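Local coordinates for protein fructokinase (PDB 5EYN) that phosphorylates fructose at the expense of ATP, as a fructokinase of the PfkB carbohydrate kinase family, here held with fructose, ADP, beryllium trifluoride and calcium, at residues V50-A55 against T81-D86; S61-R66 against Q88-D93; M18-L23 against K135-H140; V29-D34 against T98-V103. All blocks are in the same frame, centred on the assembly; numbering follows the deposited sequence.

Interaction 1. Residues V50-A55 against T81-D86; sequences VAVAIA and TDEQVD
V52 and A55, one helical turn apart on 50-55, face E83 and V85, where the chain leaves the helix ending at D82; the V52 and E83 CA atoms lie 6.1 Å apart, as do those of A55 and V85. Q84, with positive phi (66°), closes that helix in a Schellman motif, and the turn swings V85 back toward helix 46-56. No hydrogen bond crosses between the segments; A51, V52 and A55 pack on E83 and V85 by van der Waals contact. V85 lies against three parts of the helix: its CG1 rests on A51 CB at 3.8 Å, while CG2 sits over the A51 carbonyl, 3.6 Å from A51 O, and reaches A55 CB at 3.9 Å. Helices 46-56 and 71-82 pack on the same face of the sheet that holds strand 61-68, in the Rossmann-like core of this ribokinase-type fold, S61 of that strand touching A55 and V85. A55 CB comes 3.2 Å from E83 O, a tight approach of methyl to carbonyl oxygen. The E83 side chain bends at chi2 (-71°), which turns CD over V52, and V52 CG1 packs against CG and CD, both 3.7 Å away. Beyond, E83 OE1 forms a salt bridge with R56.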
loop_
_atom_site.group_PDB
_atom_site.type_symbol
_atom_site.label_atom_id
_atom_site.label_comp_id
_atom_site.label_asym_id
_atom_site.label_seq_id
_atom_site.Cartn_x
_atom_site.Cartn_y
_atom_site.Cartn_z
ATOM N N VAL A 50 -9.005 -0.107 -19.107
ATOM C CA VAL A 50 -9.420 0.176 -20.472
ATOM C C VAL A 50 -8.643 -0.678 -21.480
ATOM O O VAL A 50 -9.214 -1.221 -22.443
ATOM C CB VAL A 50 -9.277 1.673 -20.800
ATOM C CG1 VAL A 50 -9.650 1.924 -22.242
ATOM C CG2 VAL A 50 -10.174 2.510 -19.883
ATOM N N ALA A 51 -7.338 -0.786 -21.262
ATOM C CA ALA A 51 -6.495 -1.574 -22.150
ATOM C C ALA A 51 -7.001 -3.006 -22.216
ATOM O O ALA A 51 -7.114 -3.587 -23.290
ATOM C CB ALA A 51 -5.048 -1.553 -21.686
ATOM N N VAL A 52 -7.288 -3.591 -21.060
ATOM C CA VAL A 52 -7.719 -4.968 -21.006
ATOM C C VAL A 52 -9.112 -5.086 -21.624
ATOM O O VAL A 52 -9.390 -6.064 -22.310
ATOM C CB VAL A 52 -7.672 -5.483 -19.567
ATOM C CG1 VAL A 52 -8.335 -6.842 -19.436
ATOM C CG2 VAL A 52 -6.223 -5.583 -19.099
ATOM N N ALA A 53 -9.987 -4.108 -21.397
ATOM C CA ALA A 53 -11.322 -4.166 -21.972
ATOM C C ALA A 53 -11.231 -4.236 -23.480
ATOM O O ALA A 53 -11.947 -5.008 -24.117
ATOM C CB ALA A 53 -12.130 -2.974 -21.579
ATOM N N ILE A 54 -10.376 -3.398 -24.061
ATOM C CA ILE A 54 -10.201 -3.383 -25.506
ATOM C C ILE A 54 -9.657 -4.725 -26.004
ATOM O O ILE A 54 -10.157 -5.293 -26.974
ATOM C CB ILE A 54 -9.285 -2.221 -25.915
ATOM C CG1 ILE A 54 -10.014 -0.899 -25.684
ATOM C CG2 ILE A 54 -8.883 -2.359 -27.359
ATOM C CD1 ILE A 54 -9.117 0.328 -25.756
ATOM N N ALA A 55 -8.629 -5.231 -25.337
ATOM C CA ALA A 55 -8.024 -6.499 -25.714
ATOM C C ALA A 55 -9.022 -7.661 -25.638
ATOM O O ALA A 55 -9.054 -8.522 -26.515
ATOM C CB ALA A 55 -6.800 -6.775 -24.859
ATOM N N THR A 81 0.218 -8.864 -19.855
ATOM C CA THR A 81 0.735 -9.916 -20.730
ATOM C C THR A 81 -0.331 -10.977 -20.968
ATOM O O THR A 81 -0.627 -11.340 -22.119
ATOM C CB THR A 81 1.970 -10.586 -20.104
ATOM O OG1 THR A 81 3.050 -9.641 -20.055
ATOM C CG2 THR A 81 2.402 -11.799 -20.910
ATOM N N ASP A 82 -0.910 -11.476 -19.880
ATOM C CA ASP A 82 -1.937 -12.504 -19.967
ATOM C C ASP A 82 -3.081 -12.037 -20.851
ATOM O O ASP A 82 -3.653 -12.828 -21.596
ATOM C CB ASP A 82 -2.509 -12.831 -18.585
ATOM C CG ASP A 82 -1.557 -13.615 -17.704
ATOM O OD1 ASP A 82 -1.882 -13.763 -16.509
ATOM O OD2 ASP A 82 -0.498 -14.064 -18.186
ATOM N N GLU A 83 -3.419 -10.752 -20.744
ATOM C CA GLU A 83 -4.576 -10.182 -21.422
ATOM C C GLU A 83 -4.281 -9.740 -22.854
ATOM O O GLU A 83 -5.160 -9.205 -23.517
ATOM C CB GLU A 83 -5.146 -9.012 -20.613
ATOM C CG GLU A 83 -5.667 -9.408 -19.238
ATOM C CD GLU A 83 -6.945 -10.226 -19.286
ATOM O OE1 GLU A 83 -7.315 -10.799 -18.233
ATOM O OE2 GLU A 83 -7.584 -10.298 -20.361
ATOM N N GLN A 84 -3.060 -9.982 -23.324
ATOM C CA GLN A 84 -2.685 -9.691 -24.712
ATOM C C GLN A 84 -2.694 -8.189 -24.992
ATOM O O GLN A 84 -2.971 -7.742 -26.113
ATOM C CB GLN A 84 -3.593 -10.442 -25.690
ATOM C CG GLN A 84 -3.655 -11.937 -25.422
ATOM C CD GLN A 84 -4.712 -12.618 -26.263
ATOM O OE1 GLN A 84 -5.650 -13.225 -25.738
ATOM N NE2 GLN A 84 -4.585 -12.492 -27.567
ATOM N N VAL A 85 -2.371 -7.417 -23.958
ATOM C CA VAL A 85 -2.139 -6.000 -24.101
ATOM C C VAL A 85 -0.646 -5.851 -24.328
ATOM O O VAL A 85 0.148 -6.447 -23.614
ATOM C CB VAL A 85 -2.544 -5.255 -22.817
ATOM C CG1 VAL A 85 -2.148 -3.778 -22.880
ATOM C CG2 VAL A 85 -4.035 -5.389 -22.566
ATOM N N ASP A 86 -0.256 -5.082 -25.332
ATOM C CA ASP A 86 1.156 -4.823 -25.577
ATOM C C ASP A 86 1.695 -3.984 -24.413
ATOM O O ASP A 86 1.179 -2.909 -24.138
ATOM C CB ASP A 86 1.292 -4.091 -26.916
ATOM C CG ASP A 86 2.722 -3.720 -27.270
ATOM O OD1 ASP A 86 3.017 -3.710 -28.482
ATOM O OD2 ASP A 86 3.536 -3.413 -26.380
#

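Interaction 2. Residues S61-R66 against Q88-D93; sequences SAFFGR and QHLHFD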
loop_
_atom_site.group_PDB
_atom_site.type_symbol
_atom_site.label_atom_id
_atom_site.label_comp_id
_atom_site.label_asym_id
_atom_site.label_seq_id
_atom_site.Cartn_x
_atom_site.Cartn_y
_atom_site.Cartn_z
ATOM N N SER A 61 -4.638 -3.022 -28.175
ATOM C CA SER A 61 -4.326 -2.040 -27.150
ATOM C C SER A 61 -2.882 -2.212 -26.684
ATOM O O SER A 61 -2.310 -3.301 -26.732
ATOM C CB SER A 61 -5.320 -2.126 -25.987
ATOM O OG SER A 61 -5.172 -3.337 -25.302
ATOM N N ALA A 62 -2.294 -1.106 -26.252
ATOM C CA ALA A 62 -0.901 -1.071 -25.827
ATOM C C ALA A 62 -0.815 -0.091 -24.687
ATOM O O ALA A 62 -1.488 0.925 -24.718
ATOM C CB ALA A 62 -0.003 -0.634 -26.975
ATOM N N PHE A 63 0.007 -0.392 -23.690
ATOM C CA PHE A 63 0.094 0.421 -22.486
ATOM C C PHE A 63 1.499 0.960 -22.349
ATOM O O PHE A 63 2.459 0.220 -22.540
ATOM C CB PHE A 63 -0.228 -0.443 -21.269
ATOM C CG PHE A 63 -0.362 0.319 -19.976
ATOM C CD1 PHE A 63 -1.608 0.697 -19.527
ATOM C CD2 PHE A 63 0.742 0.637 -19.207
ATOM C CE1 PHE A 63 -1.759 1.375 -18.351
ATOM C CE2 PHE A 63 0.594 1.327 -18.024
ATOM C CZ PHE A 63 -0.662 1.689 -17.597
ATOM N N PHE A 64 1.627 2.249 -22.043
ATOM C CA PHE A 64 2.914 2.795 -21.646
ATOM C C PHE A 64 2.787 3.534 -20.339
ATOM O O PHE A 64 1.816 4.250 -20.097
ATOM C CB PHE A 64 3.582 3.664 -22.738
ATOM C CG PHE A 64 2.924 5.003 -23.019
ATOM C CD1 PHE A 64 3.389 6.169 -22.409
ATOM C CD2 PHE A 64 1.914 5.119 -23.960
ATOM C CE1 PHE A 64 2.831 7.413 -22.716
ATOM C CE2 PHE A 64 1.350 6.363 -24.261
ATOM C CZ PHE A 64 1.821 7.509 -23.637
ATOM N N GLY A 65 3.770 3.333 -19.476
ATOM C CA GLY A 65 3.728 3.927 -18.159
ATOM C C GLY A 65 4.748 3.284 -17.248
ATOM O O GLY A 65 5.583 2.489 -17.689
ATOM N N ARG A 66 4.695 3.659 -15.975
ATOM C CA ARG A 66 5.582 3.101 -14.966
ATOM C C ARG A 66 4.805 2.463 -13.841
ATOM O O ARG A 66 3.835 3.027 -13.335
ATOM C CB ARG A 66 6.464 4.169 -14.333
ATOM C CG ARG A 66 7.449 4.785 -15.277
ATOM C CD ARG A 66 8.425 5.708 -14.586
ATOM N NE ARG A 66 9.343 6.225 -15.584
ATOM C CZ ARG A 66 10.664 6.262 -15.475
ATOM N NH1 ARG A 66 11.277 5.823 -14.380
ATOM N NH2 ARG A 66 11.382 6.760 -16.471
ATOM N N GLN A 88 5.272 -3.680 -23.833
ATOM C CA GLN A 88 6.691 -3.422 -24.043
ATOM C C GLN A 88 7.127 -2.094 -23.406
ATOM O O GLN A 88 8.271 -1.944 -22.982
ATOM C CB GLN A 88 7.005 -3.388 -25.545
ATOM C CG GLN A 88 6.438 -4.556 -26.363
ATOM C CD GLN A 88 7.121 -5.884 -26.092
ATOM O OE1 GLN A 88 7.204 -6.346 -24.947
ATOM N NE2 GLN A 88 7.603 -6.517 -27.157
ATOM N N HIS A 89 6.213 -1.131 -23.355
ATOM C CA HIS A 89 6.523 0.197 -22.829
ATOM C C HIS A 89 6.014 0.418 -21.403
ATOM O O HIS A 89 5.880 1.551 -20.946
ATOM C CB HIS A 89 5.970 1.267 -23.758
ATOM C CG HIS A 89 6.534 1.189 -25.139
ATOM N ND1 HIS A 89 7.807 1.614 -25.444
ATOM C CD2 HIS A 89 6.014 0.702 -26.289
ATOM C CE1 HIS A 89 8.043 1.402 -26.725
ATOM N NE2 HIS A 89 6.970 0.845 -27.259
ATOM N N LEU A 90 5.737 -0.672 -20.704
ATOM C CA LEU A 90 5.516 -0.609 -19.273
ATOM C C LEU A 90 6.855 -0.796 -18.590
ATOM O O LEU A 90 7.496 -1.835 -18.716
ATOM C CB LEU A 90 4.557 -1.698 -18.830
ATOM C CG LEU A 90 4.322 -1.776 -17.328
ATOM C CD1 LEU A 90 3.670 -0.493 -16.835
ATOM C CD2 LEU A 90 3.474 -2.995 -17.000
ATOM N N HIS A 91 7.296 0.231 -17.889
ATOM C CA HIS A 91 8.605 0.216 -17.270
ATOM C C HIS A 91 8.491 0.136 -15.778
ATOM O O HIS A 91 7.491 0.540 -15.198
ATOM C CB HIS A 91 9.354 1.497 -17.598
ATOM C CG HIS A 91 9.460 1.772 -19.059
ATOM N ND1 HIS A 91 10.254 1.025 -19.901
ATOM C CD2 HIS A 91 8.860 2.703 -19.833
ATOM C CE1 HIS A 91 10.145 1.490 -21.133
ATOM N NE2 HIS A 91 9.309 2.513 -21.117
ATOM N N PHE A 92 9.558 -0.340 -15.159
ATOM C CA PHE A 92 9.646 -0.357 -13.718
ATOM C C PHE A 92 10.458 0.836 -13.269
ATOM O O PHE A 92 11.615 1.001 -13.674
ATOM C CB PHE A 92 10.264 -1.681 -13.272
ATOM C CG PHE A 92 9.442 -2.863 -13.676
ATOM C CD1 PHE A 92 8.476 -3.364 -12.823
ATOM C CD2 PHE A 92 9.587 -3.431 -14.928
ATOM C CE1 PHE A 92 7.695 -4.432 -13.193
ATOM C CE2 PHE A 92 8.804 -4.512 -15.308
ATOM C CZ PHE A 92 7.855 -5.009 -14.440
ATOM N N ASP A 93 9.840 1.702 -12.478
ATOM C CA ASP A 93 10.575 2.802 -11.867
ATOM C C ASP A 93 11.572 2.236 -10.871
ATOM O O ASP A 93 11.261 1.278 -10.151
ATOM C CB ASP A 93 9.630 3.757 -11.144
ATOM C CG ASP A 93 10.323 5.021 -10.700
ATOM O OD1 ASP A 93 10.434 5.947 -11.526
ATOM O OD2 ASP A 93 10.770 5.091 -9.536
HETATM O O HOH W 1 3.655 -0.959 -24.732
#
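Strand 61-68, helix 71-82 and strand 86-93 form a beta-alpha-beta crossover at one edge of the central sheet, and G65 meets H89 and H91 where its two parallel strands pair. G65 N donates to H89 O at 3.1 Å, and H91 N returns a nearly straight bond of 2.8 Å to G65 O, gripping this glycine through both backbone polar atoms. The chain turns a corner at 88 and 89, and there a water accepts from H89 N and lies 2.8 Å from F63 O, to which it can donate. The CB atoms of F64 and H89 touch at 3.5 Å on the R66 and H91 side of the sheet. On the other side L90 CD1 approaches F63 CE2 obliquely at 3.8 Å. The F63 ring also packs on L80, P47 and A48 of the covering helices. R66, extended from CG to NE, forms a salt bridge through NE with D129. D93 OD2 accepts from the backbone N-H of V95 and of H96, which fixes the carboxylate. R66 NH1 forms another salt bridge with D93 OD1 at 3.0 Å, a bent bond (136° at the hydrogen) that meets the anti side of the carboxylate oxygen, 34° out of its plane.

Interaction 3. Residues M18-L23 against K135-H140; sequences MSRVWL and KGEWLH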
loop_
_atom_site.group_PDB
_atom_site.type_symbol
_atom_site.label_atom_id
_atom_site.label_comp_id
_atom_site.label_asym_id
_atom_site.label_seq_id
_atom_site.Cartn_x
_atom_site.Cartn_y
_atom_site.Cartn_z
ATOM N N MET A 18 -7.616 -2.120 -38.102
ATOM C CA MET A 18 -7.793 -1.996 -36.665
ATOM C C MET A 18 -6.721 -1.096 -36.068
ATOM O O MET A 18 -5.537 -1.441 -36.017
ATOM C CB MET A 18 -7.744 -3.366 -36.003
ATOM C CG MET A 18 -7.980 -3.311 -34.514
ATOM S SD MET A 18 -8.644 -4.858 -33.887
ATOM C CE MET A 18 -7.298 -5.979 -34.270
ATOM N N SER A 19 -7.144 0.067 -35.603
ATOM C CA SER A 19 -6.195 1.060 -35.148
ATOM C C SER A 19 -5.739 0.729 -33.719
ATOM O O SER A 19 -6.518 0.247 -32.897
ATOM C CB SER A 19 -6.825 2.444 -35.233
ATOM O OG SER A 19 -7.262 2.695 -36.565
ATOM N N ARG A 20 -4.463 0.954 -33.448
ATOM C CA ARG A 20 -3.921 0.754 -32.110
ATOM C C ARG A 20 -4.452 1.815 -31.169
ATOM O O ARG A 20 -4.500 2.993 -31.520
ATOM C CB ARG A 20 -2.400 0.847 -32.145
ATOM C CG ARG A 20 -1.755 0.691 -30.787
ATOM C CD ARG A 20 -0.239 0.734 -30.888
ATOM N NE ARG A 20 0.301 -0.476 -31.498
ATOM C CZ ARG A 20 0.830 -0.561 -32.717
ATOM N NH1 ARG A 20 0.914 0.499 -33.506
ATOM N NH2 ARG A 20 1.285 -1.726 -33.156
ATOM N N VAL A 21 -4.861 1.380 -29.983
ATOM C CA VAL A 21 -5.213 2.284 -28.897
ATOM C C VAL A 21 -4.122 2.212 -27.845
ATOM O O VAL A 21 -3.868 1.146 -27.277
ATOM C CB VAL A 21 -6.563 1.934 -28.272
ATOM C CG1 VAL A 21 -6.932 2.939 -27.183
ATOM C CG2 VAL A 21 -7.652 1.846 -29.338
ATOM N N TRP A 22 -3.482 3.354 -27.587
ATOM C CA TRP A 22 -2.491 3.499 -26.529
ATOM C C TRP A 22 -3.183 3.955 -25.264
ATOM O O TRP A 22 -3.998 4.872 -25.295
ATOM C CB TRP A 22 -1.456 4.562 -26.913
ATOM C CG TRP A 22 -0.473 4.158 -27.967
ATOM C CD1 TRP A 22 -0.497 4.518 -29.285
ATOM C CD2 TRP A 22 0.690 3.334 -27.800
ATOM N NE1 TRP A 22 0.569 3.978 -29.936
ATOM C CE2 TRP A 22 1.314 3.241 -29.057
ATOM C CE3 TRP A 22 1.256 2.656 -26.716
ATOM C CZ2 TRP A 22 2.479 2.507 -29.257
ATOM C CZ3 TRP A 22 2.406 1.929 -26.917
ATOM C CH2 TRP A 22 3.006 1.861 -28.172
ATOM N N LEU A 23 -2.830 3.313 -24.161
ATOM C CA LEU A 23 -3.290 3.665 -22.831
ATOM C C LEU A 23 -2.061 4.048 -22.019
ATOM O O LEU A 23 -1.023 3.411 -22.120
ATOM C CB LEU A 23 -4.010 2.473 -22.172
ATOM C CG LEU A 23 -5.320 1.936 -22.766
ATOM C CD1 LEU A 23 -6.306 3.024 -23.055
ATOM C CD2 LEU A 23 -5.046 1.134 -24.038
ATOM N N LYS A 135 -0.210 8.180 -37.239
ATOM C CA LYS A 135 -1.484 8.715 -37.684
ATOM C C LYS A 135 -2.601 7.684 -37.490
ATOM O O LYS A 135 -2.432 6.494 -37.770
ATOM C CB LYS A 135 -1.377 9.125 -39.150
ATOM C CG LYS A 135 -2.602 9.808 -39.698
ATOM C CD LYS A 135 -2.405 10.123 -41.178
ATOM C CE LYS A 135 -3.690 10.595 -41.832
ATOM N NZ LYS A 135 -4.180 11.875 -41.263
ATOM N N GLY A 136 -3.741 8.136 -36.976
ATOM C CA GLY A 136 -4.910 7.287 -36.840
ATOM C C GLY A 136 -4.959 6.471 -35.558
ATOM O O GLY A 136 -5.966 5.838 -35.266
ATOM N N GLU A 137 -3.888 6.474 -34.780
ATOM C CA GLU A 137 -3.914 5.808 -33.492
ATOM C C GLU A 137 -4.716 6.622 -32.491
ATOM O O GLU A 137 -4.978 7.809 -32.692
ATOM C CB GLU A 137 -2.494 5.567 -32.978
ATOM C CG GLU A 137 -1.730 4.533 -33.797
ATOM C CD GLU A 137 -0.332 4.268 -33.263
ATOM O OE1 GLU A 137 0.221 5.131 -32.554
ATOM O OE2 GLU A 137 0.226 3.197 -33.565
ATOM N N TRP A 138 -5.081 5.963 -31.399
ATOM C CA TRP A 138 -5.769 6.597 -30.281
ATOM C C TRP A 138 -4.854 6.622 -29.069
ATOM O O TRP A 138 -4.026 5.735 -28.884
ATOM C CB TRP A 138 -7.060 5.833 -29.922
ATOM C CG TRP A 138 -8.168 6.106 -30.856
ATOM C CD1 TRP A 138 -8.395 5.524 -32.063
ATOM C CD2 TRP A 138 -9.206 7.065 -30.666
ATOM N NE1 TRP A 138 -9.517 6.069 -32.642
ATOM C CE2 TRP A 138 -10.035 7.017 -31.799
ATOM C CE3 TRP A 138 -9.513 7.971 -29.647
ATOM C CZ2 TRP A 138 -11.138 7.840 -31.949
ATOM C CZ3 TRP A 138 -10.612 8.792 -29.797
ATOM C CH2 TRP A 138 -11.406 8.726 -30.944
ATOM N N LEU A 139 -5.029 7.653 -28.250
ATOM C CA LEU A 139 -4.404 7.734 -26.938
ATOM C C LEU A 139 -5.497 8.036 -25.928
ATOM O O LEU A 139 -6.232 9.008 -26.094
ATOM C CB LEU A 139 -3.360 8.853 -26.908
ATOM C CG LEU A 139 -2.729 9.149 -25.546
ATOM C CD1 LEU A 139 -1.877 7.999 -25.087
ATOM C CD2 LEU A 139 -1.901 10.425 -25.641
ATOM N N HIS A 140 -5.609 7.207 -24.889
ATOM C CA HIS A 140 -6.554 7.457 -23.810
ATOM C C HIS A 140 -5.836 7.736 -22.498
ATOM O O HIS A 140 -4.886 7.034 -22.138
ATOM C CB HIS A 140 -7.480 6.260 -23.628
ATOM C CG HIS A 140 -8.469 6.427 -22.528
ATOM N ND1 HIS A 140 -9.543 7.286 -22.624
ATOM C CD2 HIS A 140 -8.522 5.892 -21.283
ATOM C CE1 HIS A 140 -10.230 7.256 -21.495
ATOM N NE2 HIS A 140 -9.641 6.406 -20.668
HETATM O O HOH W 2 -8.180 5.221 -36.662
#
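E137 holds R20 and W22 with its two carboxylate oxygens. R20 NH1 meets OE2 at 2.8 Å in a salt bridge that lies in the guanidinium plane and runs nearly along the C-O bond of the acceptor. W22 NE1 reaches OE1 at 2.9 Å within its own ring plane, but comes from above the carboxylate, 60° out of its plane. R20 CD lies 3.3 Å above one face of the W22 ring, near the rim. Q134 N also bonds E137 OE1, so that oxygen takes two donors. Behind this group, strands 21-24 and 138-142 run parallel as neighbours in the Rossmann-like sheet, joined by W138 N to R20 O, W22 N to W138 O and H140 N to W22 O. Before the strands begin, a water donates to both S19 OG and G136 O. L23 CD1 packs on H140 CB at 3.5 Å. Further out, F133 meets the W22 ring, M162 of helix 151-165 touches W22 and E137, and S170 OG hydrogen-bonds with H140 ND1.

Interaction 4. Residues V29-D34 against T98-V103; sequences VDLIPD and TSTVVV. With FRU (beta-D-fructofuranose), chain B.
The D30 carboxylate, beside V101, meets the bound fructose at its oxygen edge, the sugar's O3 and O4 both lying close to its plane: O3 donates to OD1 and O4 to OD2, each at 2.6 Å. D30 OD1 also comes within 3.5 Å of V101 CB. V101 CG1 in turn touches fructose O3 at 3.6 Å, a van der Waals contact of a methyl with the hydroxyl oxygen next to the polar grip. The parallel strands beneath are joined by four backbone bonds, among them L31 N to V101 O at 2.7 Å, almost straight at 179°. L31 CD1 packs on T100 CG2 on the other side of this small sheet, which forms the lid of PfkB kinases; there L31 also meets L31 of the second subunit. I32 CG1 lies against V103 CG2 at 3.8 Å. With D26, G45, A46, N49, R176 and D266 also bonding the sugar, the paired acceptors of D30 suit a vicinal diol and would help select and orient fructose for phosphoryl transfer.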
loop_
_atom_site.group_PDB
_atom_site.type_symbol
_atom_site.label_atom_id
_atom_site.label_comp_id
_atom_site.label_asym_id
_atom_site.label_seq_id
_atom_site.Cartn_x
_atom_site.Cartn_y
_atom_site.Cartn_z
ATOM N N VAL A 29 -2.916 -2.141 -8.034
ATOM C CA VAL A 29 -3.572 -3.254 -7.367
ATOM C C VAL A 29 -4.688 -2.711 -6.494
ATOM O O VAL A 29 -4.453 -1.914 -5.577
ATOM C CB VAL A 29 -2.582 -4.129 -6.557
ATOM C CG1 VAL A 29 -3.324 -5.098 -5.662
ATOM C CG2 VAL A 29 -1.654 -4.881 -7.502
ATOM N N ASP A 30 -5.911 -3.131 -6.821
ATOM C CA ASP A 30 -7.089 -2.823 -6.032
ATOM C C ASP A 30 -7.298 -3.951 -5.017
ATOM O O ASP A 30 -7.464 -5.128 -5.376
ATOM C CB ASP A 30 -8.342 -2.731 -6.913
ATOM C CG ASP A 30 -8.387 -1.492 -7.800
ATOM O OD1 ASP A 30 -7.831 -0.439 -7.426
ATOM O OD2 ASP A 30 -9.064 -1.577 -8.850
ATOM N N LEU A 31 -7.299 -3.593 -3.746
ATOM C CA LEU A 31 -7.563 -4.530 -2.663
ATOM C C LEU A 31 -9.044 -4.427 -2.333
ATOM O O LEU A 31 -9.514 -3.419 -1.820
ATOM C CB LEU A 31 -6.683 -4.159 -1.467
ATOM C CG LEU A 31 -5.183 -4.285 -1.700
ATOM C CD1 LEU A 31 -4.412 -3.640 -0.556
ATOM C CD2 LEU A 31 -4.758 -5.727 -1.893
ATOM N N ILE A 32 -9.779 -5.479 -2.664
ATOM C CA ILE A 32 -11.231 -5.439 -2.617
ATOM C C ILE A 32 -11.721 -6.419 -1.560
ATOM O O ILE A 32 -11.422 -7.613 -1.638
ATOM C CB ILE A 32 -11.846 -5.769 -3.989
ATOM C CG1 ILE A 32 -11.325 -4.746 -5.012
ATOM C CG2 ILE A 32 -13.368 -5.757 -3.915
ATOM C CD1 ILE A 32 -11.975 -4.852 -6.387
ATOM N N PRO A 33 -12.463 -5.917 -0.567
ATOM C CA PRO A 33 -12.946 -6.803 0.499
ATOM C C PRO A 33 -13.686 -8.015 -0.038
ATOM O O PRO A 33 -14.506 -7.905 -0.948
ATOM C CB PRO A 33 -13.908 -5.911 1.279
ATOM C CG PRO A 33 -13.364 -4.520 1.062
ATOM C CD PRO A 33 -12.903 -4.527 -0.355
ATOM N N ASP A 34 -13.382 -9.170 0.542
ATOM C CA ASP A 34 -14.056 -10.409 0.190
ATOM C C ASP A 34 -13.983 -11.307 1.409
ATOM O O ASP A 34 -13.096 -12.157 1.520
ATOM C CB ASP A 34 -13.382 -11.054 -1.023
ATOM C CG ASP A 34 -14.231 -12.117 -1.674
ATOM O OD1 ASP A 34 -15.437 -11.880 -1.885
ATOM O OD2 ASP A 34 -13.673 -13.190 -1.981
ATOM N N THR A 98 4.448 0.637 -6.809
ATOM C CA THR A 98 3.188 0.494 -7.522
ATOM C C THR A 98 2.002 0.963 -6.705
ATOM O O THR A 98 1.888 0.688 -5.504
ATOM C CB THR A 98 2.976 -0.965 -7.906
ATOM O OG1 THR A 98 4.102 -1.406 -8.658
ATOM C CG2 THR A 98 1.703 -1.160 -8.717
ATOM N N SER A 99 1.118 1.689 -7.367
ATOM C CA SER A 99 -0.094 2.156 -6.730
ATOM C C SER A 99 -0.885 0.990 -6.126
ATOM O O SER A 99 -1.089 -0.042 -6.766
ATOM C CB SER A 99 -0.959 2.889 -7.738
ATOM O OG SER A 99 -2.124 3.386 -7.110
ATOM N N THR A 100 -1.336 1.202 -4.900
ATOM C CA THR A 100 -2.084 0.234 -4.116
ATOM C C THR A 100 -3.292 0.938 -3.554
ATOM O O THR A 100 -3.161 1.912 -2.824
ATOM C CB THR A 100 -1.221 -0.308 -2.980
ATOM O OG1 THR A 100 -0.045 -0.887 -3.527
ATOM C CG2 THR A 100 -1.956 -1.369 -2.188
ATOM N N VAL A 101 -4.474 0.436 -3.903
ATOM C CA VAL A 101 -5.703 1.119 -3.597
ATOM C C VAL A 101 -6.603 0.192 -2.792
ATOM O O VAL A 101 -6.798 -0.971 -3.142
ATOM C CB VAL A 101 -6.405 1.540 -4.896
ATOM C CG1 VAL A 101 -7.785 2.098 -4.624
ATOM C CG2 VAL A 101 -5.556 2.556 -5.642
ATOM N N VAL A 102 -7.137 0.697 -1.691
ATOM C CA VAL A 102 -8.080 -0.062 -0.869
ATOM C C VAL A 102 -9.497 0.363 -1.234
ATOM O O VAL A 102 -9.823 1.548 -1.253
ATOM C CB VAL A 102 -7.818 0.164 0.628
ATOM C CG1 VAL A 102 -8.820 -0.597 1.477
ATOM C CG2 VAL A 102 -6.399 -0.252 0.971
ATOM N N VAL A 103 -10.330 -0.610 -1.575
ATOM C CA VAL A 103 -11.704 -0.337 -1.994
ATOM C C VAL A 103 -12.715 -0.551 -0.862
ATOM O O VAL A 103 -12.640 -1.546 -0.141
ATOM C CB VAL A 103 -12.086 -1.231 -3.190
ATOM C CG1 VAL A 103 -13.505 -0.954 -3.668
ATOM C CG2 VAL A 103 -11.090 -1.063 -4.337
HETATM C C1 FRU B . -7.548 4.565 -10.171
HETATM C C2 FRU B . -8.735 3.671 -9.841
HETATM C C3 FRU B . -8.445 2.205 -9.594
HETATM C C4 FRU B . -9.601 1.478 -10.199
HETATM C C5 FRU B . -10.016 2.416 -11.278
HETATM C C6 FRU B . -11.496 2.407 -11.574
HETATM O O1 FRU B . -6.995 4.236 -11.408
HETATM O O2 FRU B . -9.331 4.214 -8.702
HETATM O O3 FRU B . -8.262 2.024 -8.222
HETATM O O4 FRU B . -9.268 0.247 -10.745
HETATM O O5 FRU B . -9.611 3.727 -10.923
HETATM O O6 FRU B . -11.826 3.326 -12.585
#

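Overall arrangement
Interactions 1, 2 and 3 form one connected body. The strands of interactions 2 and 3 are neighbours in the central sheet, linked by a probable hydrogen bond from L23 N to A62 O at 2.8 Å. Helix 46-56 of interaction 1 covers that sheet, with A51 O probably hydrogen-bonded to S61 OG at 2.8 Å and A51 CB on L23 CD2 at 3.6 Å. Interaction 4 stands apart in the lid: its centre is about 28 Å from that of interaction 3, and its nearest atoms are about 6 Å from interaction 2. Fructose lies between, bonded directly by D30 of interaction 4, about 9 Å from the side chains of both F63 and H140, and about 11 Å from that of V52.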